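Local coordinates for histone acetyltransferase, ELP3 family (Methanocaldococcus infernus, PDB 6IA8), which catalyses formation of 5-carboxymethyluridine at the wobble uridine of tRNA from acetyl-CoA, using S-adenosylmethionine and a [4Fe-4S] cluster, at residues Met441-Leu446 with Met472-Ala477. Residues are numbered along the deposited sequence; the frame is centred on the assembly and turned at random.
Sequences MLVRQL and MLMKEA
Leu473 O accepts a helical hydrogen bond from Ala477 N at 2.8 Å, while the side chain of Leu473 packs against Leu446 of the strand. The contact between 441-446 and 472-477 is itself apolar. The axes of the two segments run nearly antiparallel, at 161°, and approach to 10.5 Å.

Leu446 reaches two helix residues with its two methyls. Its CG lies anti to the backbone N (chi1 168°), which carries the fork toward the helix. One branch, CD1, meets Leu473 CD1 at 4.0 Å. The other, CD2, lies 3.8 Å from Met474 CG and 4.1 Å from Met474 SD. Both side chains cross Leu446 obliquely. Met474 is bent at chi2 and chi3, and this fold of the chain brings its sulfur back toward the strand. Met474 SD then sits 4.3 Å from Val443 CG1, a looser touch. An alanine in place of Leu446 would remove both branches and would probably open a gap beside Leu473 CD1 and Met474 CG.

Val443 and Leu446 are three apart, yet both point to the helix. A classic beta bulge explains this: Arg444 and Gln445 together face Arg424 on the neighbouring strand 418-427. On the other edge, Val443 pairs through its backbone with Leu491 and Thr493. Leu409 and Phe411 of strand 404-413 also touch Leu473, so the helix packs on the sheet over more than one strand.

Gln445 and Leu446 belong to the acetyl-CoA site by similarity, and Leu446 lies close to Tyr502 and Gly470 of that site. The bulged strand, backed by the helix whose first turn, with Tyr469, Gly470 and Arg471, probably helps bind acetyl-CoA, is characteristic of the cofactor-binding core of the GNAT fold.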
loop_
_atom_site.group_PDB
_atom_site.type_symbol
_atom_site.label_atom_id
_atom_site.label_comp_id
_atom_site.label_asym_id
_atom_site.label_seq_id
_atom_site.Cartn_x
_atom_site.Cartn_y
_atom_site.Cartn_z
ATOM N N MET A 441 -20.197 -8.060 -3.016
ATOM C CA MET A 441 -19.364 -7.372 -2.038
ATOM C C MET A 441 -17.900 -7.707 -2.311
ATOM O O MET A 441 -17.583 -8.818 -2.736
ATOM C CB MET A 441 -19.735 -7.785 -0.610
ATOM C CG MET A 441 -19.542 -6.689 0.434
ATOM S SD MET A 441 -21.063 -5.685 0.651
ATOM C CE MET A 441 -20.459 -4.578 1.908
ATOM N N LEU A 442 -17.003 -6.755 -2.058
ATOM C CA LEU A 442 -15.583 -6.936 -2.349
ATOM C C LEU A 442 -14.745 -6.984 -1.072
ATOM O O LEU A 442 -14.807 -6.061 -0.247
ATOM C CB LEU A 442 -15.061 -5.798 -3.233
ATOM C CG LEU A 442 -15.839 -5.492 -4.528
ATOM C CD1 LEU A 442 -15.245 -4.241 -5.170
ATOM C CD2 LEU A 442 -15.751 -6.666 -5.474
ATOM N N VAL A 443 -13.925 -8.028 -0.940
ATOM C CA VAL A 443 -12.879 -8.081 0.077
ATOM C C VAL A 443 -11.611 -7.565 -0.593
ATOM O O VAL A 443 -10.959 -8.283 -1.344
ATOM C CB VAL A 443 -12.687 -9.488 0.638
ATOM C CG1 VAL A 443 -11.517 -9.468 1.581
ATOM C CG2 VAL A 443 -13.970 -9.937 1.346
ATOM N N ARG A 444 -11.274 -6.306 -0.341
ATOM C CA ARG A 444 -10.110 -5.688 -0.965
ATOM C C ARG A 444 -8.803 -6.046 -0.282
ATOM O O ARG A 444 -7.743 -5.983 -0.918
ATOM C CB ARG A 444 -10.279 -4.171 -0.979
ATOM C CG ARG A 444 -11.619 -3.732 -1.625
ATOM C CD ARG A 444 -11.617 -2.246 -1.989
ATOM N NE ARG A 444 -11.564 -1.396 -0.826
ATOM C CZ ARG A 444 -10.485 -0.778 -0.365
ATOM N NH1 ARG A 444 -10.594 -0.058 0.749
ATOM N NH2 ARG A 444 -9.332 -0.842 -1.024
ATOM N N GLN A 445 -8.850 -6.442 0.979
ATOM C CA GLN A 445 -7.632 -6.818 1.673
ATOM C C GLN A 445 -7.994 -7.629 2.904
ATOM O O GLN A 445 -8.985 -7.329 3.561
ATOM C CB GLN A 445 -6.844 -5.583 2.117
ATOM C CG GLN A 445 -5.556 -5.900 2.909
ATOM C CD GLN A 445 -4.616 -4.711 3.008
ATOM O OE1 GLN A 445 -5.053 -3.553 2.973
ATOM N NE2 GLN A 445 -3.304 -4.991 3.080
ATOM N N LEU A 446 -7.186 -8.639 3.203
ATOM C CA LEU A 446 -7.194 -9.349 4.481
ATOM C C LEU A 446 -5.745 -9.409 4.923
ATOM O O LEU A 446 -4.895 -9.912 4.182
ATOM C CB LEU A 446 -7.744 -10.767 4.363
ATOM C CG LEU A 446 -7.525 -11.656 5.585
ATOM C CD1 LEU A 446 -8.245 -11.121 6.822
ATOM C CD2 LEU A 446 -7.979 -13.086 5.268
ATOM N N MET A 472 -11.866 -15.851 11.037
ATOM C CA MET A 472 -12.960 -15.173 11.729
ATOM C C MET A 472 -13.321 -13.854 11.039
ATOM O O MET A 472 -14.501 -13.499 10.937
ATOM C CB MET A 472 -12.583 -14.936 13.193
ATOM C CG MET A 472 -12.609 -16.178 14.053
ATOM S SD MET A 472 -12.468 -15.796 15.819
ATOM C CE MET A 472 -10.703 -15.523 15.977
ATOM N N LEU A 473 -12.334 -13.103 10.555
ATOM C CA LEU A 473 -12.668 -11.882 9.829
ATOM C C LEU A 473 -13.417 -12.198 8.536
ATOM O O LEU A 473 -14.363 -11.488 8.171
ATOM C CB LEU A 473 -11.400 -11.082 9.537
ATOM C CG LEU A 473 -10.739 -10.383 10.731
ATOM C CD1 LEU A 473 -9.375 -9.841 10.385
ATOM C CD2 LEU A 473 -11.658 -9.260 11.232
ATOM N N MET A 474 -13.006 -13.250 7.822
ATOM C CA MET A 474 -13.712 -13.623 6.597
ATOM C C MET A 474 -15.145 -14.038 6.899
ATOM O O MET A 474 -16.078 -13.654 6.177
ATOM C CB MET A 474 -12.973 -14.748 5.876
ATOM C CG MET A 474 -11.623 -14.306 5.305
ATOM S SD MET A 474 -11.829 -13.132 3.900
ATOM C CE MET A 474 -12.557 -14.280 2.728
ATOM N N LYS A 475 -15.344 -14.820 7.966
ATOM C CA LYS A 475 -16.699 -15.234 8.308
ATOM C C LYS A 475 -17.561 -14.007 8.603
ATOM O O LYS A 475 -18.731 -13.924 8.195
ATOM C CB LYS A 475 -16.668 -16.194 9.503
ATOM C CG LYS A 475 -17.975 -16.952 9.709
ATOM N N GLU A 476 -17.007 -13.048 9.343
ATOM C CA GLU A 476 -17.780 -11.852 9.677
ATOM C C GLU A 476 -18.045 -11.016 8.433
ATOM O O GLU A 476 -19.139 -10.466 8.251
ATOM C CB GLU A 476 -17.047 -11.017 10.717
ATOM C CG GLU A 476 -17.771 -9.744 11.117
ATOM C CD GLU A 476 -18.985 -9.988 11.975
ATOM O OE1 GLU A 476 -19.712 -9.021 12.232
ATOM O OE2 GLU A 476 -19.224 -11.144 12.383
ATOM N N ALA A 477 -17.082 -10.964 7.524
ATOM C CA ALA A 477 -17.311 -10.244 6.274
ATOM C C ALA A 477 -18.438 -10.883 5.466
ATOM O O ALA A 477 -19.302 -10.185 4.903
ATOM C CB ALA A 477 -16.022 -10.198 5.445
#